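Local coordinates for DNA repair and telomere maintenance protein nbs1 (Schizosaccharomyces pombe, PDB 3HUE) that serves, in the MRN complex, as a phosphoprotein-binding adaptor for DNA double-strand break repair, telomere maintenance and meiosis, here through its N-terminal FHA and tandem BRCT domains, at residues G8-G13 / F107-Y112; N134-P139 / Y183-K188; T149-N154 / T173-D178; G228-M233 / G248-T253. All coordinates share one frame; numbering follows the deposited sequence.

Interaction 1. Residues G8-G13 / F107-Y112; sequences GDILKG and FTINAY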
loop_
_atom_site.group_PDB
_atom_site.type_symbol
_atom_site.label_atom_id
_atom_site.label_comp_id
_atom_site.label_asym_id
_atom_site.label_seq_id
_atom_site.Cartn_x
_atom_site.Cartn_y
_atom_site.Cartn_z
ATOM N N GLY A 8 -10.504 -1.840 29.522
ATOM C CA GLY A 8 -11.664 -1.315 30.251
ATOM C C GLY A 8 -12.688 -0.758 29.277
ATOM O O GLY A 8 -12.803 -1.243 28.134
ATOM N N ASP A 9 -13.412 0.276 29.710
ATOM C CA ASP A 9 -14.306 0.981 28.800
ATOM C C ASP A 9 -13.968 2.461 28.630
ATOM O O ASP A 9 -14.833 3.273 28.281
ATOM C CB ASP A 9 -15.770 0.721 29.162
ATOM C CG ASP A 9 -16.281 -0.588 28.590
ATOM O OD1 ASP A 9 -16.107 -0.817 27.367
ATOM O OD2 ASP A 9 -16.865 -1.382 29.364
ATOM N N ILE A 10 -12.690 2.791 28.818
ATOM C CA ILE A 10 -12.244 4.193 28.871
ATOM C C ILE A 10 -12.254 4.909 27.500
ATOM O O ILE A 10 -12.282 6.134 27.446
ATOM C CB ILE A 10 -10.903 4.379 29.666
ATOM C CG1 ILE A 10 -9.716 3.822 28.898
ATOM C CG2 ILE A 10 -10.982 3.728 31.071
ATOM C CD1 ILE A 10 -8.395 4.582 29.113
ATOM N N LEU A 11 -12.253 4.137 26.413
ATOM C CA LEU A 11 -12.523 4.655 25.066
ATOM C C LEU A 11 -13.791 4.053 24.465
ATOM O O LEU A 11 -13.948 4.012 23.240
ATOM C CB LEU A 11 -11.326 4.410 24.142
ATOM C CG LEU A 11 -10.057 5.234 24.333
ATOM C CD1 LEU A 11 -9.004 4.727 23.375
ATOM C CD2 LEU A 11 -10.309 6.727 24.142
ATOM N N LYS A 12 -14.672 3.580 25.357
ATOM C CA LYS A 12 -15.970 2.916 25.059
ATOM C C LYS A 12 -15.869 1.565 24.343
ATOM O O LYS A 12 -16.872 1.060 23.832
ATOM C CB LYS A 12 -16.961 3.837 24.314
ATOM C CG LYS A 12 -17.266 5.155 24.982
ATOM C CD LYS A 12 -18.421 5.809 24.252
ATOM C CE LYS A 12 -18.456 7.308 24.552
ATOM N NZ LYS A 12 -19.819 7.843 24.206
ATOM N N GLY A 13 -14.674 0.974 24.319
ATOM C CA GLY A 13 -14.417 -0.262 23.571
ATOM C C GLY A 13 -14.326 -0.080 22.066
ATOM O O GLY A 13 -14.432 -1.052 21.318
ATOM N N PHE A 107 -5.805 2.164 33.378
ATOM C CA PHE A 107 -6.088 1.831 31.996
ATOM C C PHE A 107 -5.316 2.746 31.082
ATOM O O PHE A 107 -5.560 3.958 30.999
ATOM C CB PHE A 107 -7.586 1.874 31.720
ATOM C CG PHE A 107 -8.362 0.879 32.520
ATOM C CD1 PHE A 107 -9.290 1.304 33.475
ATOM C CD2 PHE A 107 -8.150 -0.490 32.337
ATOM C CE1 PHE A 107 -10.018 0.370 34.230
ATOM C CE2 PHE A 107 -8.856 -1.419 33.069
ATOM C CZ PHE A 107 -9.800 -0.995 34.027
ATOM N N THR A 108 -4.354 2.126 30.422
ATOM C CA THR A 108 -3.442 2.780 29.520
ATOM C C THR A 108 -4.104 2.906 28.152
ATOM O O THR A 108 -4.824 1.996 27.730
ATOM C CB THR A 108 -2.107 1.990 29.531
ATOM O OG1 THR A 108 -1.272 2.508 30.577
ATOM C CG2 THR A 108 -1.350 2.083 28.264
ATOM N N ILE A 109 -3.906 4.057 27.499
ATOM C CA ILE A 109 -4.194 4.185 26.071
ATOM C C ILE A 109 -3.003 3.641 25.290
ATOM O O ILE A 109 -1.900 4.197 25.348
ATOM C CB ILE A 109 -4.510 5.641 25.647
ATOM C CG1 ILE A 109 -5.712 6.166 26.430
ATOM C CG2 ILE A 109 -4.736 5.740 24.111
ATOM C CD1 ILE A 109 -6.025 7.589 26.140
ATOM N N ASN A 110 -3.242 2.556 24.561
ATOM C CA ASN A 110 -2.222 1.961 23.712
ATOM C C ASN A 110 -2.340 2.460 22.273
ATOM O O ASN A 110 -3.352 2.230 21.606
ATOM C CB ASN A 110 -2.279 0.440 23.758
ATOM C CG ASN A 110 -2.599 -0.097 25.135
ATOM O OD1 ASN A 110 -1.750 -0.079 26.021
ATOM N ND2 ASN A 110 -3.818 -0.603 25.311
ATOM N N ALA A 111 -1.299 3.163 21.826
ATOM C CA ALA A 111 -1.181 3.662 20.457
ATOM C C ALA A 111 -0.306 2.707 19.649
ATOM O O ALA A 111 0.785 2.332 20.091
ATOM C CB ALA A 111 -0.575 5.052 20.458
ATOM N N TYR A 112 -0.788 2.304 18.476
ATOM C CA TYR A 112 0.017 1.495 17.562
ATOM C C TYR A 112 -0.111 1.917 16.117
ATOM O O TYR A 112 -1.156 2.418 15.696
ATOM C CB TYR A 112 -0.258 0.001 17.716
ATOM C CG TYR A 112 -1.650 -0.513 17.378
ATOM C CD1 TYR A 112 -1.906 -1.110 16.142
ATOM C CD2 TYR A 112 -2.696 -0.469 18.315
ATOM C CE1 TYR A 112 -3.173 -1.626 15.833
ATOM C CE2 TYR A 112 -3.970 -0.992 18.020
ATOM C CZ TYR A 112 -4.188 -1.568 16.773
ATOM O OH TYR A 112 -5.407 -2.086 16.429
#

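Interaction 2. Residues N134-P139 / Y183-K188; sequences NLLGIP and YLSTVK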
loop_
_atom_site.group_PDB
_atom_site.type_symbol
_atom_site.label_atom_id
_atom_site.label_comp_id
_atom_site.label_asym_id
_atom_site.label_seq_id
_atom_site.Cartn_x
_atom_site.Cartn_y
_atom_site.Cartn_z
ATOM N N ASN A 134 -1.333 12.626 2.389
ATOM C CA ASN A 134 -0.355 13.227 3.315
ATOM C C ASN A 134 -1.024 13.681 4.601
ATOM O O ASN A 134 -0.553 13.357 5.692
ATOM C CB ASN A 134 0.404 14.387 2.643
ATOM C CG ASN A 134 1.515 14.961 3.511
ATOM O OD1 ASN A 134 2.362 14.228 4.039
ATOM N ND2 ASN A 134 1.522 16.283 3.660
ATOM N N LEU A 135 -2.160 14.369 4.454
ATOM C CA LEU A 135 -2.984 14.787 5.583
ATOM C C LEU A 135 -3.684 13.607 6.258
ATOM O O LEU A 135 -3.955 13.667 7.457
ATOM C CB LEU A 135 -3.977 15.891 5.173
ATOM C CG LEU A 135 -3.413 17.206 4.603
ATOM C CD1 LEU A 135 -4.523 18.055 4.007
ATOM C CD2 LEU A 135 -2.587 18.009 5.631
ATOM N N LEU A 136 -3.937 12.532 5.504
ATOM C CA LEU A 136 -4.471 11.279 6.065
ATOM C C LEU A 136 -3.403 10.361 6.687
ATOM O O LEU A 136 -3.733 9.266 7.128
ATOM C CB LEU A 136 -5.296 10.506 5.018
ATOM C CG LEU A 136 -6.717 10.974 4.657
ATOM C CD1 LEU A 136 -7.185 10.408 3.337
ATOM C CD2 LEU A 136 -7.718 10.632 5.708
ATOM N N GLY A 137 -2.140 10.807 6.713
ATOM C CA GLY A 137 -1.008 10.060 7.300
ATOM C C GLY A 137 -0.651 8.751 6.638
ATOM O O GLY A 137 -0.259 7.790 7.316
ATOM N N ILE A 138 -0.820 8.724 5.316
ATOM C CA ILE A 138 -0.476 7.583 4.496
ATOM C C ILE A 138 0.660 8.019 3.585
ATOM O O ILE A 138 0.465 8.893 2.729
ATOM C CB ILE A 138 -1.664 7.064 3.672
ATOM C CG1 ILE A 138 -2.796 6.620 4.591
ATOM C CG2 ILE A 138 -1.225 5.911 2.834
ATOM C CD1 ILE A 138 -4.153 6.520 3.929
ATOM N N PRO A 139 1.859 7.434 3.793
ATOM C CA PRO A 139 2.992 7.644 2.909
ATOM C C PRO A 139 2.717 7.113 1.511
ATOM O O PRO A 139 2.166 6.026 1.326
ATOM C CB PRO A 139 4.104 6.860 3.582
ATOM C CG PRO A 139 3.695 6.720 4.981
ATOM C CD PRO A 139 2.233 6.555 4.916
ATOM N N TYR A 183 -13.724 7.277 -1.093
ATOM C CA TYR A 183 -14.469 6.676 0.021
ATOM C C TYR A 183 -13.764 6.899 1.356
ATOM O O TYR A 183 -14.433 7.174 2.346
ATOM C CB TYR A 183 -14.760 5.183 -0.252
ATOM C CG TYR A 183 -15.534 4.387 0.808
ATOM C CD1 TYR A 183 -16.571 4.964 1.574
ATOM C CD2 TYR A 183 -15.265 3.020 0.993
ATOM C CE1 TYR A 183 -17.259 4.218 2.536
ATOM C CE2 TYR A 183 -15.969 2.260 1.943
ATOM C CZ TYR A 183 -16.955 2.869 2.707
ATOM O OH TYR A 183 -17.638 2.138 3.642
ATOM N N LEU A 184 -12.431 6.830 1.353
ATOM C CA LEU A 184 -11.594 7.123 2.523
ATOM C C LEU A 184 -11.733 8.561 3.022
ATOM O O LEU A 184 -11.724 8.788 4.233
ATOM C CB LEU A 184 -10.126 6.870 2.196
ATOM C CG LEU A 184 -9.137 6.163 3.126
ATOM C CD1 LEU A 184 -7.752 6.582 2.679
ATOM C CD2 LEU A 184 -9.311 6.393 4.643
ATOM N N SER A 185 -11.868 9.512 2.093
ATOM C CA SER A 185 -11.905 10.936 2.433
ATOM C C SER A 185 -13.252 11.404 2.940
ATOM O O SER A 185 -13.313 12.268 3.811
ATOM C CB SER A 185 -11.470 11.790 1.254
ATOM O OG SER A 185 -10.167 11.430 0.841
ATOM N N THR A 186 -14.329 10.819 2.416
ATOM C CA THR A 186 -15.694 11.166 2.845
ATOM C C THR A 186 -16.043 10.554 4.208
ATOM O O THR A 186 -17.005 10.979 4.857
ATOM C CB THR A 186 -16.783 10.753 1.807
ATOM O OG1 THR A 186 -16.175 10.375 0.567
ATOM C CG2 THR A 186 -17.737 11.914 1.553
ATOM N N VAL A 187 -15.232 9.588 4.635
ATOM C CA VAL A 187 -15.514 8.730 5.780
ATOM C C VAL A 187 -14.504 8.905 6.934
ATOM O O VAL A 187 -14.757 8.420 8.046
ATOM C CB VAL A 187 -15.822 7.260 5.254
ATOM C CG1 VAL A 187 -15.015 6.112 5.895
ATOM C CG2 VAL A 187 -17.312 7.005 5.270
ATOM N N LYS A 188 -13.437 9.677 6.664
ATOM C CA LYS A 188 -12.343 10.053 7.599
ATOM C C LYS A 188 -12.747 10.374 9.056
ATOM O O LYS A 188 -12.170 9.837 10.009
ATOM C CB LYS A 188 -11.546 11.233 7.003
ATOM C CG LYS A 188 -10.469 11.813 7.946
ATOM C CD LYS A 188 -9.944 13.166 7.520
ATOM C CE LYS A 188 -8.989 13.703 8.577
ATOM N NZ LYS A 188 -8.408 15.007 8.163
#

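Interaction 3. Residues T149-N154 / T173-D178; sequences THFVMN and TVIIDD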
loop_
_atom_site.group_PDB
_atom_site.type_symbol
_atom_site.label_atom_id
_atom_site.label_comp_id
_atom_site.label_asym_id
_atom_site.label_seq_id
_atom_site.Cartn_x
_atom_site.Cartn_y
_atom_site.Cartn_z
ATOM N N THR A 149 1.888 -1.462 1.070
ATOM C CA THR A 149 0.792 -2.330 1.485
ATOM C C THR A 149 -0.330 -2.354 0.435
ATOM O O THR A 149 -1.095 -3.318 0.365
ATOM C CB THR A 149 0.200 -1.854 2.820
ATOM O OG1 THR A 149 -0.299 -0.522 2.646
ATOM C CG2 THR A 149 1.232 -1.876 3.946
ATOM N N HIS A 150 -0.442 -1.269 -0.337
ATOM C CA HIS A 150 -1.506 -1.061 -1.331
ATOM C C HIS A 150 -0.961 -0.422 -2.600
ATOM O O HIS A 150 0.029 0.319 -2.550
ATOM C CB HIS A 150 -2.632 -0.182 -0.763
ATOM C CG HIS A 150 -3.308 -0.780 0.423
ATOM N ND1 HIS A 150 -2.783 -0.691 1.693
ATOM C CD2 HIS A 150 -4.434 -1.523 0.532
ATOM C CE1 HIS A 150 -3.551 -1.363 2.532
ATOM N NE2 HIS A 150 -4.567 -1.866 1.855
ATOM N N PHE A 151 -1.623 -0.716 -3.723
ATOM C CA PHE A 151 -1.310 -0.156 -5.040
ATOM C C PHE A 151 -2.556 0.528 -5.622
ATOM O O PHE A 151 -3.614 -0.097 -5.696
ATOM C CB PHE A 151 -0.790 -1.272 -5.965
ATOM C CG PHE A 151 -0.317 -0.796 -7.324
ATOM C CD1 PHE A 151 1.001 -0.393 -7.508
ATOM C CD2 PHE A 151 -1.168 -0.808 -8.437
ATOM C CE1 PHE A 151 1.470 0.048 -8.752
ATOM C CE2 PHE A 151 -0.712 -0.368 -9.684
ATOM C CZ PHE A 151 0.619 0.044 -9.841
ATOM N N VAL A 152 -2.438 1.803 -6.019
ATOM C CA VAL A 152 -3.509 2.497 -6.762
ATOM C C VAL A 152 -3.280 2.260 -8.248
ATOM O O VAL A 152 -2.223 2.616 -8.762
ATOM C CB VAL A 152 -3.589 4.036 -6.478
ATOM C CG1 VAL A 152 -4.591 4.735 -7.404
ATOM C CG2 VAL A 152 -4.042 4.300 -5.108
HETATM N N MSE A 153 -4.269 1.665 -8.922
HETATM C CA MSE A 153 -4.229 1.420 -10.368
HETATM C C MSE A 153 -4.965 2.487 -11.172
HETATM O O MSE A 153 -5.889 3.142 -10.664
HETATM C CB MSE A 153 -4.806 0.043 -10.692
HETATM C CG MSE A 153 -6.306 -0.120 -10.431
HETATM SE SE MSE A 153 -7.081 -1.648 -11.362
HETATM C CE MSE A 153 -6.606 -2.825 -10.199
ATOM N N ASN A 154 -4.555 2.658 -12.427
ATOM C CA ASN A 154 -5.302 3.514 -13.334
ATOM C C ASN A 154 -6.319 2.720 -14.141
ATOM O O ASN A 154 -6.009 1.632 -14.651
ATOM C CB ASN A 154 -4.379 4.329 -14.248
ATOM C CG ASN A 154 -5.127 5.432 -15.002
ATOM O OD1 ASN A 154 -5.941 6.161 -14.423
ATOM N ND2 ASN A 154 -4.861 5.544 -16.302
ATOM N N THR A 173 -0.022 -8.010 -3.868
ATOM C CA THR A 173 -0.362 -6.705 -3.284
ATOM C C THR A 173 -1.854 -6.449 -3.503
ATOM O O THR A 173 -2.409 -6.829 -4.545
ATOM C CB THR A 173 0.515 -5.575 -3.923
ATOM O OG1 THR A 173 1.903 -5.893 -3.747
ATOM C CG2 THR A 173 0.248 -4.183 -3.341
ATOM N N VAL A 174 -2.493 -5.834 -2.502
ATOM C CA VAL A 174 -3.872 -5.361 -2.589
ATOM C C VAL A 174 -3.932 -4.170 -3.560
ATOM O O VAL A 174 -3.247 -3.165 -3.346
ATOM C CB VAL A 174 -4.414 -4.972 -1.186
ATOM C CG1 VAL A 174 -5.809 -4.361 -1.277
ATOM C CG2 VAL A 174 -4.433 -6.178 -0.267
ATOM N N ILE A 175 -4.739 -4.295 -4.618
ATOM C CA ILE A 175 -4.892 -3.217 -5.606
ATOM C C ILE A 175 -6.201 -2.421 -5.416
ATOM O O ILE A 175 -7.196 -2.954 -4.920
ATOM C CB ILE A 175 -4.692 -3.684 -7.081
ATOM C CG1 ILE A 175 -3.678 -4.819 -7.186
ATOM C CG2 ILE A 175 -4.076 -2.549 -7.915
ATOM C CD1 ILE A 175 -3.709 -5.492 -8.522
ATOM N N ILE A 176 -6.187 -1.147 -5.827
ATOM C CA ILE A 176 -7.147 -0.152 -5.370
ATOM C C ILE A 176 -7.432 0.966 -6.389
ATOM O O ILE A 176 -6.593 1.259 -7.230
ATOM C CB ILE A 176 -6.695 0.319 -3.951
ATOM C CG1 ILE A 176 -7.683 -0.190 -2.926
ATOM C CG2 ILE A 176 -6.450 1.825 -3.807
ATOM C CD1 ILE A 176 -7.062 -0.321 -1.624
ATOM N N ASP A 177 -8.636 1.543 -6.312
ATOM C CA ASP A 177 -9.107 2.627 -7.183
ATOM C C ASP A 177 -8.914 4.005 -6.569
ATOM O O ASP A 177 -8.437 4.111 -5.443
ATOM C CB ASP A 177 -10.604 2.439 -7.413
ATOM C CG ASP A 177 -10.913 1.341 -8.374
ATOM O OD1 ASP A 177 -9.950 0.771 -8.943
ATOM O OD2 ASP A 177 -12.122 1.057 -8.565
ATOM N N ASP A 178 -9.313 5.048 -7.308
ATOM C CA ASP A 178 -9.571 6.390 -6.751
ATOM C C ASP A 178 -10.881 6.386 -5.988
ATOM O O ASP A 178 -11.075 7.239 -5.118
ATOM C CB ASP A 178 -9.715 7.498 -7.809
ATOM C CG ASP A 178 -9.092 7.163 -9.136
ATOM O OD1 ASP A 178 -8.950 5.961 -9.490
ATOM O OD2 ASP A 178 -8.769 8.141 -9.851
HETATM O O HOH W 1 -8.572 7.418 -13.126
#

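Interaction 4. Residues G228-M233 / G248-T253; sequences GFSCAM and GLRIST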
loop_
_atom_site.group_PDB
_atom_site.type_symbol
_atom_site.label_atom_id
_atom_site.label_comp_id
_atom_site.label_asym_id
_atom_site.label_seq_id
_atom_site.Cartn_x
_atom_site.Cartn_y
_atom_site.Cartn_z
ATOM N N GLY A 228 10.365 -22.423 -17.947
ATOM C CA GLY A 228 10.833 -23.301 -19.012
ATOM C C GLY A 228 10.885 -22.596 -20.356
ATOM O O GLY A 228 11.375 -23.163 -21.336
ATOM N N PHE A 229 10.366 -21.366 -20.398
ATOM C CA PHE A 229 10.427 -20.532 -21.594
ATOM C C PHE A 229 11.455 -19.417 -21.462
ATOM O O PHE A 229 11.693 -18.889 -20.376
ATOM C CB PHE A 229 9.061 -19.939 -21.963
ATOM C CG PHE A 229 8.057 -20.941 -22.425
ATOM C CD1 PHE A 229 7.192 -21.556 -21.510
ATOM C CD2 PHE A 229 7.947 -21.256 -23.786
ATOM C CE1 PHE A 229 6.240 -22.500 -21.945
ATOM C CE2 PHE A 229 7.005 -22.194 -24.237
ATOM C CZ PHE A 229 6.147 -22.819 -23.315
ATOM N N SER A 230 12.057 -19.082 -22.600
ATOM C CA SER A 230 13.012 -18.000 -22.712
ATOM C C SER A 230 12.424 -16.849 -23.481
ATOM O O SER A 230 11.662 -17.044 -24.454
ATOM C CB SER A 230 14.229 -18.475 -23.461
ATOM O OG SER A 230 15.041 -19.292 -22.600
ATOM N N CYS A 231 12.800 -15.643 -23.037
ATOM C CA CYS A 231 12.399 -14.460 -23.791
ATOM C C CYS A 231 13.497 -13.393 -23.807
ATOM O O CYS A 231 14.364 -13.352 -22.923
ATOM C CB CYS A 231 10.997 -13.942 -23.311
ATOM S SG CYS A 231 11.169 -12.624 -22.069
ATOM N N ALA A 232 13.478 -12.581 -24.862
ATOM C CA ALA A 232 14.377 -11.446 -25.011
ATOM C C ALA A 232 13.538 -10.201 -25.076
ATOM O O ALA A 232 12.478 -10.193 -25.687
ATOM C CB ALA A 232 15.240 -11.568 -26.248
HETATM N N MSE A 233 14.016 -9.145 -24.435
HETATM C CA MSE A 233 13.250 -7.912 -24.313
HETATM C C MSE A 233 14.143 -6.683 -24.267
HETATM O O MSE A 233 15.332 -6.775 -23.956
HETATM C CB MSE A 233 12.344 -7.972 -23.088
HETATM C CG MSE A 233 12.989 -8.543 -21.845
HETATM SE SE MSE A 233 11.767 -8.452 -20.353
HETATM C CE MSE A 233 11.355 -6.459 -20.437
ATOM N N GLY A 248 8.214 -16.845 -14.480
ATOM C CA GLY A 248 9.213 -17.903 -14.607
ATOM C C GLY A 248 10.058 -17.841 -15.861
ATOM O O GLY A 248 10.799 -18.786 -16.164
ATOM N N LEU A 249 9.961 -16.724 -16.580
ATOM C CA LEU A 249 10.687 -16.548 -17.828
ATOM C C LEU A 249 12.157 -16.261 -17.596
ATOM O O LEU A 249 12.522 -15.443 -16.748
ATOM C CB LEU A 249 10.039 -15.464 -18.701
ATOM C CG LEU A 249 8.637 -15.784 -19.241
ATOM C CD1 LEU A 249 7.800 -14.553 -19.510
ATOM C CD2 LEU A 249 8.740 -16.604 -20.477
ATOM N N ARG A 250 12.989 -16.986 -18.338
ATOM C CA ARG A 250 14.415 -16.703 -18.438
ATOM C C ARG A 250 14.582 -15.485 -19.332
ATOM O O ARG A 250 14.242 -15.525 -20.523
ATOM C CB ARG A 250 15.176 -17.914 -19.003
ATOM C CG ARG A 250 15.038 -19.216 -18.196
ATOM C CD ARG A 250 15.516 -19.066 -16.752
ATOM N NE ARG A 250 15.829 -20.331 -16.084
ATOM C CZ ARG A 250 16.396 -20.426 -14.877
ATOM N NH1 ARG A 250 16.725 -19.335 -14.184
ATOM N NH2 ARG A 250 16.636 -21.621 -14.353
ATOM N N ILE A 251 15.096 -14.405 -18.744
ATOM C CA ILE A 251 15.124 -13.098 -19.399
ATOM C C ILE A 251 16.484 -12.709 -19.962
ATOM O O ILE A 251 17.477 -12.614 -19.241
ATOM C CB ILE A 251 14.544 -12.000 -18.485
ATOM C CG1 ILE A 251 13.089 -12.355 -18.168
ATOM C CG2 ILE A 251 14.701 -10.579 -19.115
ATOM C CD1 ILE A 251 12.335 -11.285 -17.512
ATOM N N SER A 252 16.481 -12.491 -21.272
ATOM C CA SER A 252 17.601 -11.961 -22.011
ATOM C C SER A 252 17.282 -10.504 -22.334
ATOM O O SER A 252 16.112 -10.146 -22.463
ATOM C CB SER A 252 17.769 -12.780 -23.282
ATOM O OG SER A 252 19.054 -12.587 -23.847
ATOM N N THR A 253 18.305 -9.660 -22.430
ATOM C CA THR A 253 18.100 -8.222 -22.632
ATOM C C THR A 253 18.863 -7.724 -23.853
ATOM O O THR A 253 20.084 -7.827 -23.907
ATOM C CB THR A 253 18.477 -7.390 -21.360
ATOM O OG1 THR A 253 17.832 -7.939 -20.199
ATOM C CG2 THR A 253 18.068 -5.921 -21.515
HETATM O O HOH W 2 11.950 -20.390 -17.764
#

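Interaction 1. Residues G8-G13 / F107-Y112
I10 and F107 carry most of this largely apolar contact, in which the loop between strands 2-6 and 16-18 folds against the start of strand 109-113. The aliphatic contacts come first. I10 sends two branches to F107: CG2 reaches ring atom CD1 at 3.8 Å, coming at the ring obliquely, while CD1 lies 3.8 Å from F107 CB. Its CG1 sits between the backbone N and the carbonyl carbon (chi1 71°), which swings CD1 onward to I109 CG1, 4.1 Å away. L11 approaches the same isoleucine more loosely, its CD1 4.4 Å from I109 CG2. The second kind is a CH-pi contact: G8 CA stands over one face of the F107 ring, 4.2 Å from its centroid and 18° off the ring normal. G8 has positive phi, and a side chain there would point at the ring. A type I turn from D9 to K12, closed by K12 N to D9 O at 2.9 Å, presents I10 and L11 together. An alanine in place of I10 would probably open a gap between the turn and both F107 and I109. V38 also touches I10, L11 and I109. With no hydrogen bond between the segments, the loop is held against strand 109-113 of the antiparallel sheet by shape and exclusion of water, with F107 and G8 solvent-exposed and I10, L11 and I109 buried.

Interaction 2. Residues N134-P139 / Y183-K188
L136 meets L184 and K188 where the turn that ends helix 123-135, a Schellman motif, packs against helix 178-193 in the BRCT 1 domain. G137, with positive phi, is the first residue to leave the helical conformation, and its N bonds back to the carbonyl O of N134 at 3.2 Å. L136 has the most surface buried by the contact, and its two methyls part company. CD1 goes to L184 CD1 at 3.9 Å, the two side chains sliding past each other in opposite directions. CD2 rests on the methylene chain of K188, 3.7 Å from CG. K188 has CG anti to its backbone N (chi1 174°) and is extended beyond it, thereby offering a run of apolar carbons that the leucine crosses at a slant. An alanine at L136 would probably leave both L184 CD1 and the K188 chain facing a gap. L184 is shared: its CD1 also meets I138 CD1, the two side chains reaching toward each other tip to tip. F19 touches L136 from outside the pair, and L133 of helix 123-135 lies against both I138 and L184. S185 sits at the margin, its hydroxyl hydrogen-bonded to N132 OD1 and to the carbonyl O of L181, and OG lies 4.0 Å from L136 CD1.

Interaction 3. Residues T149-N154 / T173-D178
F151 and V152 pair in parallel with I175 and I176, strands 150-152 and 174-176 running 4.6 Å apart with 29° between their directions. F151 N bonds to V174 O at 3.0 Å and M153 N to I176 O at 2.9 Å, the latter with an N-H...O angle of 165°; the bond between them, I176 N to F151 O, is bent and weak. F151, I175 and the adjoining M153, a selenomethionine, pack together. The CG2 methyl of I175 meets the F151 ring at its edge, near CD2, while the two side chains lie side by side. The M153 chain is bent at chi3 (82°) and crosses I175 at about a right angle, which brings its CE against the same methyl. F205 and I208 of helix 201-209 touch I175 and M153, respectively. H150, V152, V174 and I176 face the other way. H150 CD2 is approached obliquely by V174 CG1 and by I176 CD1, both at 3.6 Å, and the imidazole's rotation is fixed by T149 OG1, which bonds ND1 at 2.7 Å. V152 and I176 cross at a slant, with CG2 to CG2 at 3.7 Å. Beyond the strands, D177 forms a salt bridge with R155. Helix 163-170 connects these neighbouring strands as a beta-alpha-beta crossover, and 174-176 is the last strand of a four-stranded parallel sheet ordered 2-1-3-4, the sheet of the BRCT fold.

Interaction 4. Residues G228-M233 / G248-T253
F229 and L249 meet where the chain leads into strands 230-233 and 250-253, the parallel first two strands of the BRCT 2 domain, joined through helix 238-246 as a beta-alpha-beta unit. Backbone hydrogen bonds carry the pairing, with 28° between the strand directions. R250 uses both its N-H and its C=O: its N bonds to F229 O at 3.1 Å, in the carbonyl plane, and its O receives C231 N at 2.9 Å with an N-H...O angle of 173°. S252 repeats the pattern one step on, its N reaching C231 O at 2.8 Å and its O taking M233 N, here with the donor tilted 32° from the carbonyl plane. Weaker CA-H...O contacts from S230 and A232 to the same two acceptors accompany them. Apolar contacts gather on the side of C231, I251 and M233. The selenomethionine M233 slants across I251, its CG 3.8 Å from I251 CG2, with SE also against that methyl. L249 CD2 comes to F229 CB at 3.7 Å, while the F229 ring points away to I310 and I314 of helix 306-320. H241 of helix 238-246 touches M233, I251 and T253 on this side. Facing the other way, A232 CB meets S252 CB, and S230 OG lies near R250 CB; F254 and T268 touch A232. A water where the strands begin also lies by G248 O, joining the two segments: it accepts from G228 N and donates to F229 O at 3.0 Å.

Interactions 3 and 4 are parallel strand pairs from the sheets of BRCT 1 and BRCT 2, alike in chemistry but at opposite ends of the 2-1-3-4 order; each rests on backbone hydrogen bonds with apolar packing added. Each includes an edge strand, but interaction 3 buries more of its residues, whereas R250 and T253 leave interaction 4 partly at the surface. Interactions 1 and 2 have no hydrogen bond across them and depend on van der Waals packing, with a CH-pi contact in interaction 1: loop on the start of a strand, and the turn after a helix on another helix. Both are mainly buried, interaction 1 with G8 and F107 exposed. In BRCT 1, strand 174-176 of interaction 3 leads directly into helix 178-193 of interaction 2.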